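Local structure of excinuclease ABC, subunit A. (Deinococcus radiodurans, 2VF7) at residues A500-L505 / D517-L522; G523-V528 / A798-L803; A150-H155 / R294-A299. The protein binds DNA, ADP and zinc as a UvrA-family member of the ABC superfamily, and probably uses ATP hydrolysis in recognising DNA damage for repair. The protein carries 1 engineered substitution. One frame throughout, in Å; residues are numbered along the deposited sequence.

Contact 1 of 3, residues A500-L505 / D517-L522; sequences AGWLEL and DVRFPL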
loop_
_atom_site.group_PDB
_atom_site.type_symbol
_atom_site.label_atom_id
_atom_site.label_comp_id
_atom_site.label_asym_id
_atom_site.label_seq_id
_atom_site.Cartn_x
_atom_site.Cartn_y
_atom_site.Cartn_z
ATOM N N ALA A 500 55.373 16.139 11.400
ATOM C CA ALA A 500 56.368 15.225 11.957
ATOM C C ALA A 500 57.011 14.370 10.855
ATOM O O ALA A 500 58.165 13.951 10.974
ATOM C CB ALA A 500 55.731 14.346 13.013
ATOM N N GLY A 501 56.250 14.121 9.790
ATOM C CA GLY A 501 56.697 13.347 8.629
ATOM C C GLY A 501 55.760 13.533 7.450
ATOM O O GLY A 501 54.824 14.346 7.506
ATOM N N TRP A 502 55.991 12.778 6.379
ATOM C CA TRP A 502 55.186 12.915 5.158
ATOM C C TRP A 502 54.817 11.576 4.529
ATOM O O TRP A 502 55.696 10.760 4.239
ATOM C CB TRP A 502 55.909 13.791 4.128
ATOM C CG TRP A 502 56.010 15.241 4.514
ATOM C CD1 TRP A 502 57.045 15.844 5.177
ATOM C CD2 TRP A 502 55.047 16.269 4.255
ATOM N NE1 TRP A 502 56.786 17.183 5.343
ATOM C CE2 TRP A 502 55.566 17.473 4.788
ATOM C CE3 TRP A 502 53.799 16.296 3.620
ATOM C CZ2 TRP A 502 54.872 18.695 4.708
ATOM C CZ3 TRP A 502 53.113 17.518 3.535
ATOM C CH2 TRP A 502 53.651 18.692 4.084
ATOM N N LEU A 503 53.518 11.370 4.314
ATOM C CA LEU A 503 52.967 10.157 3.703
ATOM C C LEU A 503 52.726 10.419 2.216
ATOM O O LEU A 503 52.070 11.395 1.849
ATOM C CB LEU A 503 51.645 9.786 4.407
ATOM C CG LEU A 503 51.069 8.358 4.550
ATOM C CD1 LEU A 503 49.770 8.139 3.761
ATOM C CD2 LEU A 503 52.100 7.235 4.288
ATOM N N GLU A 504 53.268 9.557 1.362
ATOM C CA GLU A 504 53.140 9.717 -0.094
ATOM C C GLU A 504 52.149 8.709 -0.691
ATOM O O GLU A 504 52.284 7.492 -0.502
ATOM C CB GLU A 504 54.512 9.589 -0.782
ATOM C CG GLU A 504 55.570 10.610 -0.323
ATOM C CD GLU A 504 56.911 10.472 -1.052
ATOM O OE1 GLU A 504 57.117 9.448 -1.752
ATOM O OE2 GLU A 504 57.769 11.388 -0.924
ATOM N N LEU A 505 51.139 9.235 -1.383
ATOM C CA LEU A 505 50.204 8.424 -2.167
ATOM C C LEU A 505 50.414 8.775 -3.646
ATOM O O LEU A 505 49.962 9.824 -4.128
ATOM C CB LEU A 505 48.757 8.700 -1.745
ATOM C CG LEU A 505 47.697 7.603 -1.546
ATOM C CD1 LEU A 505 46.331 8.241 -1.561
ATOM C CD2 LEU A 505 47.738 6.489 -2.573
ATOM N N ASP A 517 49.745 12.183 -7.933
ATOM C CA ASP A 517 50.652 12.063 -6.780
ATOM C C ASP A 517 50.361 13.158 -5.741
ATOM O O ASP A 517 50.339 14.350 -6.070
ATOM C CB ASP A 517 52.120 12.161 -7.226
ATOM C CG ASP A 517 52.451 11.264 -8.423
ATOM O OD1 ASP A 517 53.484 11.514 -9.079
ATOM O OD2 ASP A 517 51.700 10.310 -8.717
ATOM N N VAL A 518 50.172 12.748 -4.491
ATOM C CA VAL A 518 49.735 13.648 -3.417
ATOM C C VAL A 518 50.471 13.342 -2.090
ATOM O O VAL A 518 50.864 12.191 -1.834
ATOM C CB VAL A 518 48.184 13.586 -3.255
ATOM C CG1 VAL A 518 47.762 12.329 -2.542
ATOM C CG2 VAL A 518 47.648 14.808 -2.538
ATOM N N ARG A 519 50.674 14.372 -1.266
ATOM C CA ARG A 519 51.352 14.203 0.023
ATOM C C ARG A 519 50.477 14.589 1.211
ATOM O O ARG A 519 49.832 15.634 1.199
ATOM C CB ARG A 519 52.654 15.003 0.069
ATOM C CG ARG A 519 53.650 14.673 -1.037
ATOM C CD ARG A 519 55.054 14.461 -0.487
ATOM N NE ARG A 519 55.709 15.698 -0.062
ATOM C CZ ARG A 519 56.886 15.751 0.565
ATOM N NH1 ARG A 519 57.546 14.632 0.856
ATOM N NH2 ARG A 519 57.410 16.929 0.903
ATOM N N PHE A 520 50.461 13.742 2.238
ATOM C CA PHE A 520 49.751 14.056 3.480
ATOM C C PHE A 520 50.760 14.152 4.626
ATOM O O PHE A 520 51.467 13.194 4.876
ATOM C CB PHE A 520 48.717 12.975 3.834
ATOM C CG PHE A 520 47.705 12.682 2.749
ATOM C CD1 PHE A 520 47.909 11.629 1.850
ATOM C CD2 PHE A 520 46.514 13.417 2.661
ATOM C CE1 PHE A 520 46.964 11.331 0.858
ATOM C CE2 PHE A 520 45.559 13.121 1.678
ATOM C CZ PHE A 520 45.789 12.084 0.771
ATOM N N PRO A 521 50.802 15.293 5.342
ATOM C CA PRO A 521 51.713 15.478 6.480
ATOM C C PRO A 521 51.258 14.674 7.693
ATOM O O PRO A 521 50.060 14.432 7.836
ATOM C CB PRO A 521 51.585 16.973 6.780
ATOM C CG PRO A 521 50.202 17.306 6.365
ATOM C CD PRO A 521 49.955 16.480 5.131
ATOM N N LEU A 522 52.193 14.274 8.557
ATOM C CA LEU A 522 51.859 13.449 9.731
ATOM C C LEU A 522 51.958 14.211 11.053
ATOM O O LEU A 522 52.624 15.238 11.143
ATOM C CB LEU A 522 52.695 12.156 9.786
ATOM C CG LEU A 522 52.877 11.332 8.500
ATOM C CD1 LEU A 522 53.954 10.275 8.677
ATOM C CD2 LEU A 522 51.563 10.701 8.022
#
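Trp502 is layered between Pro521, its antiparallel partner, and Arg519, which lies diagonally across, in the antiparallel beta sheet that flanks the nucleotide-binding core of an ABC ATPase domain. In the conformer modelled here, one of two, the Arg519 guanidinium lies flat over one face of the indole, planes 9° apart, in a cation-pi stack with CZ 4.4 Å from the centroid of the five-membered ring. Against the opposite face Pro521 makes a CH-pi contact, its CB 3.8 Å from the centroid of the six-membered ring. The Arg519 chain is bent at chi2 and chi3 and crosses Trp502 at about a right angle. Arg519 NH1 also lies 3.7 Å from Glu504 OE2, a long salt bridge, with the two groups' planes 57° apart. Leu503, Leu505, Val518 and Phe520 occupy the other face of the sheet: Leu505 CD1 reaches the edge of the Phe520 ring, 4.0 Å from CE1, and Leu503 CB meets Leu522 CD2. Helix 536-551, which follows the P-loop, covers Leu503, Leu505 and Val518 through Leu539 and Leu544, while Leu803 of strand 801-805 packs on Val518 and Phe520. Trp801 meets the Trp502 ring edge-to-face. The register is fixed by paired backbone bonds at Leu503/Phe520 and Leu505/Val518; in the first pair, Leu503 N donates to Phe520 O at 2.8 Å and Phe520 N returns a bond to Leu503 O.

Contact 2 of 3, residues G523-V528 / A798-L803; sequences GVMTSV and ASDWVL
Asp800 reaches across to Met525 with both backbone and side chain. Its N donates to Met525 O at 3.0 Å. From CB, which points toward segment 523-528, the chain carries CG anti to its own carbonyl carbon (chi1 -58°). One branch of the carboxylate, Asp800 OD2, then accepts a hydrogen bond from Met525 N at 3.3 Å through its anti lone pair, the one turned away from OD1. The other branch, OD1, accepts from His494 NE2 and Arg497 N, so the carboxylate joins Met525 to the loop between helix 480-487 and strand 502-510. These donors are likely to stabilise the carboxylate form.

Beyond this point the two chains run as parallel strands, neighbours in the mixed sheet of the ABC ATPase core, and strand 525-529 leads directly into the P-loop of the second ADP site. Ser527 N donates weakly to Trp801 O, while Leu803 N returns a nearly straight bond of 3.0 Å to Ser527 O. On the face of Ser527 and Val802, the hydroxyls of Ser527 and Ser799 meet at 2.5 Å between their OG atoms, and either may be the donor; Ser799 OG has further weak bonds to the carbonyls of Val795 and Val796. On the face of Thr526, Trp801 and Leu803, the Thr526 and Trp801 side chains lie side by side and point the same way. Thr526 CG2 sits in the plane of the indole at its edge, 3.9 Å from Trp801 CD1, and is the same distance from Leu803 CD1. Further along this face Val528 CG2 approaches Leu803 CB at 4.3 Å, and Val528 also touches Lys536, an ADP-binding residue.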
loop_
_atom_site.group_PDB
_atom_site.type_symbol
_atom_site.label_atom_id
_atom_site.label_comp_id
_atom_site.label_asym_id
_atom_site.label_seq_id
_atom_site.Cartn_x
_atom_site.Cartn_y
_atom_site.Cartn_z
ATOM N N GLY A 523 51.250 13.692 12.062
ATOM C CA GLY A 523 51.178 14.283 13.400
ATOM C C GLY A 523 50.448 15.602 13.404
ATOM O O GLY A 523 50.616 16.413 14.312
ATOM N N VAL A 524 49.632 15.795 12.371
ATOM C CA VAL A 524 48.989 17.071 12.037
ATOM C C VAL A 524 47.595 16.761 11.493
ATOM O O VAL A 524 47.312 15.629 11.092
ATOM C CB VAL A 524 49.843 17.838 10.978
ATOM C CG1 VAL A 524 49.149 19.048 10.462
ATOM C CG2 VAL A 524 51.182 18.258 11.582
ATOM N N MET A 525 46.717 17.759 11.514
ATOM C CA MET A 525 45.362 17.623 10.991
ATOM C C MET A 525 45.166 18.323 9.617
ATOM O O MET A 525 45.384 19.532 9.492
ATOM C CB MET A 525 44.359 18.092 12.055
ATOM C CG MET A 525 43.286 18.998 11.545
ATOM S SD MET A 525 41.656 18.415 11.962
ATOM C CE MET A 525 40.891 18.434 10.327
ATOM N N THR A 526 44.760 17.531 8.612
ATOM C CA THR A 526 44.539 17.994 7.229
ATOM C C THR A 526 43.066 17.924 6.815
ATOM O O THR A 526 42.371 16.941 7.086
ATOM C CB THR A 526 45.362 17.164 6.182
ATOM O OG1 THR A 526 46.726 17.062 6.584
ATOM C CG2 THR A 526 45.325 17.813 4.791
ATOM N N SER A 527 42.610 18.987 6.152
ATOM C CA SER A 527 41.301 19.058 5.517
ATOM C C SER A 527 41.442 18.871 4.015
ATOM O O SER A 527 42.222 19.547 3.365
ATOM C CB SER A 527 40.649 20.417 5.805
ATOM O OG SER A 527 40.215 20.508 7.153
ATOM N N VAL A 528 40.672 17.956 3.454
ATOM C CA VAL A 528 40.652 17.768 2.008
ATOM C C VAL A 528 39.368 18.371 1.415
ATOM O O VAL A 528 38.269 17.802 1.528
ATOM C CB VAL A 528 40.803 16.291 1.645
ATOM C CG1 VAL A 528 40.778 16.116 0.151
ATOM C CG2 VAL A 528 42.113 15.731 2.249
ATOM N N ALA A 798 40.539 25.955 10.862
ATOM C CA ALA A 798 41.311 25.554 12.046
ATOM C C ALA A 798 42.146 24.283 11.841
ATOM O O ALA A 798 42.658 23.706 12.803
ATOM C CB ALA A 798 40.407 25.421 13.252
ATOM N N SER A 799 42.306 23.857 10.588
ATOM C CA SER A 799 43.251 22.791 10.246
ATOM C C SER A 799 44.681 23.286 10.395
ATOM O O SER A 799 44.899 24.469 10.670
ATOM C CB SER A 799 43.018 22.338 8.815
ATOM O OG SER A 799 41.692 21.878 8.685
ATOM N N ASP A 800 45.648 22.379 10.223
ATOM C CA ASP A 800 47.084 22.729 10.157
ATOM C C ASP A 800 47.617 22.738 8.718
ATOM O O ASP A 800 48.626 23.391 8.429
ATOM C CB ASP A 800 47.914 21.759 10.996
ATOM C CG ASP A 800 47.486 21.724 12.448
ATOM O OD1 ASP A 800 47.671 22.756 13.122
ATOM O OD2 ASP A 800 46.973 20.681 12.922
ATOM N N TRP A 801 46.936 21.994 7.841
ATOM C CA TRP A 801 47.257 21.876 6.412
ATOM C C TRP A 801 45.955 21.709 5.598
ATOM O O TRP A 801 44.915 21.376 6.176
ATOM C CB TRP A 801 48.191 20.685 6.195
ATOM C CG TRP A 801 48.875 20.648 4.859
ATOM C CD1 TRP A 801 48.504 19.906 3.779
ATOM C CD2 TRP A 801 50.050 21.376 4.463
ATOM N NE1 TRP A 801 49.355 20.117 2.740
ATOM C CE2 TRP A 801 50.325 21.014 3.124
ATOM C CE3 TRP A 801 50.902 22.291 5.108
ATOM C CZ2 TRP A 801 51.414 21.547 2.406
ATOM C CZ3 TRP A 801 51.990 22.815 4.396
ATOM C CH2 TRP A 801 52.227 22.447 3.058
ATOM N N VAL A 802 45.999 21.963 4.284
ATOM C CA VAL A 802 44.812 21.859 3.402
ATOM C C VAL A 802 45.165 21.347 2.001
ATOM O O VAL A 802 46.150 21.779 1.409
ATOM C CB VAL A 802 44.025 23.213 3.260
ATOM C CG1 VAL A 802 42.865 23.072 2.279
ATOM C CG2 VAL A 802 43.508 23.723 4.607
ATOM N N LEU A 803 44.347 20.433 1.482
ATOM C CA LEU A 803 44.484 19.906 0.119
ATOM C C LEU A 803 43.250 20.226 -0.729
ATOM O O LEU A 803 42.189 19.621 -0.562
ATOM C CB LEU A 803 44.707 18.385 0.146
ATOM C CG LEU A 803 46.117 17.776 0.082
ATOM C CD1 LEU A 803 46.986 18.182 1.256
ATOM C CD2 LEU A 803 45.997 16.267 0.057
#

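Contact 3 of 3, residues A150-H155 / R294-A299; sequences ACPECH and RLRQEA. With ZN (zinc ion), chain F.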
loop_
_atom_site.group_PDB
_atom_site.type_symbol
_atom_site.label_atom_id
_atom_site.label_comp_id
_atom_site.label_asym_id
_atom_site.label_seq_id
_atom_site.Cartn_x
_atom_site.Cartn_y
_atom_site.Cartn_z
ATOM N N ALA A 150 15.191 -8.576 -21.757
ATOM C CA ALA A 150 16.288 -9.307 -21.120
ATOM C C ALA A 150 16.890 -10.396 -22.003
ATOM O O ALA A 150 16.163 -11.169 -22.640
ATOM C CB ALA A 150 15.819 -9.906 -19.806
ATOM N N CYS A 151 18.223 -10.448 -22.030
ATOM C CA CYS A 151 18.958 -11.531 -22.682
ATOM C C CYS A 151 18.496 -12.876 -22.114
ATOM O O CYS A 151 18.454 -13.043 -20.899
ATOM C CB CYS A 151 20.460 -11.342 -22.465
ATOM S SG CYS A 151 21.501 -12.769 -22.824
ATOM N N PRO A 152 18.133 -13.830 -22.992
ATOM C CA PRO A 152 17.657 -15.170 -22.579
ATOM C C PRO A 152 18.706 -16.088 -21.907
ATOM O O PRO A 152 18.325 -17.042 -21.215
ATOM C CB PRO A 152 17.164 -15.801 -23.892
ATOM C CG PRO A 152 17.135 -14.680 -24.909
ATOM C CD PRO A 152 18.150 -13.678 -24.458
ATOM N N GLU A 153 19.997 -15.809 -22.122
ATOM C CA GLU A 153 21.108 -16.545 -21.488
ATOM C C GLU A 153 21.242 -16.280 -19.978
ATOM O O GLU A 153 21.408 -17.213 -19.190
ATOM C CB GLU A 153 22.432 -16.197 -22.177
ATOM C CG GLU A 153 22.898 -17.193 -23.220
ATOM C CD GLU A 153 24.232 -17.857 -22.878
ATOM O OE1 GLU A 153 24.422 -18.304 -21.726
ATOM O OE2 GLU A 153 25.093 -17.939 -23.781
ATOM N N CYS A 154 21.191 -15.009 -19.587
ATOM C CA CYS A 154 21.437 -14.620 -18.200
ATOM C C CYS A 154 20.167 -14.104 -17.548
ATOM O O CYS A 154 20.088 -14.002 -16.322
ATOM C CB CYS A 154 22.554 -13.576 -18.125
ATOM S SG CYS A 154 22.289 -12.099 -19.136
ATOM N N HIS A 155 19.170 -13.825 -18.390
ATOM C CA HIS A 155 17.881 -13.228 -17.997
ATOM C C HIS A 155 18.057 -11.812 -17.464
ATOM O O HIS A 155 17.413 -11.418 -16.485
ATOM C CB HIS A 155 17.106 -14.103 -17.001
ATOM C CG HIS A 155 16.831 -15.487 -17.496
ATOM N ND1 HIS A 155 17.362 -16.610 -16.897
ATOM C CD2 HIS A 155 16.084 -15.931 -18.536
ATOM C CE1 HIS A 155 16.955 -17.687 -17.545
ATOM N NE2 HIS A 155 16.177 -17.304 -18.545
ATOM N N ARG A 294 23.299 -6.508 -20.884
ATOM C CA ARG A 294 22.367 -7.442 -20.230
ATOM C C ARG A 294 21.127 -7.850 -21.052
ATOM O O ARG A 294 20.229 -8.524 -20.531
ATOM C CB ARG A 294 21.947 -6.892 -18.856
ATOM C CG ARG A 294 23.107 -6.639 -17.879
ATOM C CD ARG A 294 22.615 -6.436 -16.446
ATOM N NE ARG A 294 22.248 -5.052 -16.129
ATOM C CZ ARG A 294 21.231 -4.701 -15.337
ATOM N NH1 ARG A 294 20.443 -5.627 -14.802
ATOM N NH2 ARG A 294 20.984 -3.419 -15.095
ATOM N N LEU A 295 21.093 -7.465 -22.330
ATOM C CA LEU A 295 19.884 -7.627 -23.166
ATOM C C LEU A 295 20.041 -8.397 -24.485
ATOM O O LEU A 295 21.142 -8.843 -24.836
ATOM C CB LEU A 295 19.203 -6.270 -23.421
ATOM C CG LEU A 295 19.817 -4.946 -22.964
ATOM C CD1 LEU A 295 21.010 -4.554 -23.808
ATOM C CD2 LEU A 295 18.750 -3.879 -23.019
ATOM N N ARG A 296 18.918 -8.563 -25.194
ATOM C CA ARG A 296 18.908 -9.192 -26.519
ATOM C C ARG A 296 19.843 -8.448 -27.459
ATOM O O ARG A 296 19.981 -7.225 -27.359
ATOM C CB ARG A 296 17.487 -9.280 -27.097
ATOM C CG ARG A 296 16.809 -10.637 -26.823
ATOM C CD ARG A 296 15.422 -10.780 -27.474
ATOM N NE ARG A 296 14.633 -11.854 -26.858
ATOM C CZ ARG A 296 14.000 -11.746 -25.690
ATOM N NH1 ARG A 296 14.061 -10.621 -24.997
ATOM N NH2 ARG A 296 13.309 -12.763 -25.199
ATOM N N GLN A 297 20.505 -9.188 -28.347
ATOM C CA GLN A 297 21.540 -8.603 -29.201
ATOM C C GLN A 297 20.917 -7.824 -30.357
ATOM O O GLN A 297 21.625 -7.228 -31.171
ATOM C CB GLN A 297 22.507 -9.680 -29.709
ATOM C CG GLN A 297 23.902 -9.165 -30.086
ATOM C CD GLN A 297 24.967 -10.255 -30.017
ATOM O OE1 GLN A 297 25.023 -11.031 -29.053
ATOM N NE2 GLN A 297 25.822 -10.317 -31.038
ATOM N N GLU A 298 19.587 -7.830 -30.403
ATOM C CA GLU A 298 18.830 -7.091 -31.406
ATOM C C GLU A 298 18.486 -5.673 -30.940
ATOM O O GLU A 298 18.460 -4.733 -31.741
ATOM C CB GLU A 298 17.593 -7.885 -31.861
ATOM C CG GLU A 298 16.758 -8.530 -30.750
ATOM C CD GLU A 298 15.330 -7.997 -30.696
ATOM O OE1 GLU A 298 14.921 -7.269 -31.634
ATOM O OE2 GLU A 298 14.611 -8.319 -29.721
ATOM N N ALA A 299 18.242 -5.522 -29.642
ATOM C CA ALA A 299 18.118 -4.204 -29.018
ATOM C C ALA A 299 19.483 -3.513 -28.935
ATOM O O ALA A 299 19.563 -2.286 -28.838
ATOM C CB ALA A 299 17.491 -4.328 -27.633
HETATM ZN ZN ZN F . 23.220 -12.184 -21.199
#
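The first zinc module of the chain brings the loops 150-155 and 294-299 together, with the CPEC turn of segment 150-155 supplying half of the metal's ligands. Cys151 SG binds the zinc ion at 2.4 Å and Cys154 SG binds it at 2.3 Å; Cys287 and Cys290 complete the four-thiolate site. The two sulfurs are presented differently. Cys151 SG stands anti to its backbone N (chi1 165°), whereas Cys154 SG is placed between its backbone N and carbonyl carbon (chi1 55°). Inside the turn Glu153 N donates weakly to Cys151 SG at 3.5 Å, which would tend to ease the negative charge on that thiolate, and His155 N bonds weakly back to Cys151 O.

Across the contact, Cys151 N donates to Arg294 O at 3.2 Å with an N-H...O angle of 166°. This backbone link ties the first zinc ligand to the chain that follows the second cysteine pair, and Cys151 CB also lies beside the same Arg294 O, 3.4 Å away. Arg294 turns its own guanidinium outward, where NH1 bonds Gly156 O. Arg296 packs on Pro152: its aliphatic part crosses the proline at about a right angle, CG lying 4.1 Å from Pro152 CD. One face of its guanidinium is turned to Pro152 CG and Ala150 O, while NH1 bonds Pro147 O. An alanine at Arg296 would probably leave Pro147 O without this donor and uncover the flank of Pro152. Two CxxC pairs on one zinc ion are characteristic of a Cys4 zinc finger; here the pairs are far apart in sequence, with the UvrA DNA-binding region between them.

Overall arrangement
From the N terminus, contact 3 comes first: it closes a long excursion of 138 residues, including the UvrA DNA-binding region, by bringing its two ends together near the first zinc ion. Contact 1 follows in series as a short hairpin-like closure with 11 residues between its segments. Strand 516-521 then leads into strand 525-529, where contact 2 opens; its partner returns only after 269 residues. None of the three nests in or crosses another. Contacts 1 and 2 touch, Val518, Phe520 and Pro521 packing on Leu803 and Thr526, and so join the antiparallel sheet to the mixed core sheet. Contact 3 lies apart, its centre about 48 Å from that of contact 1.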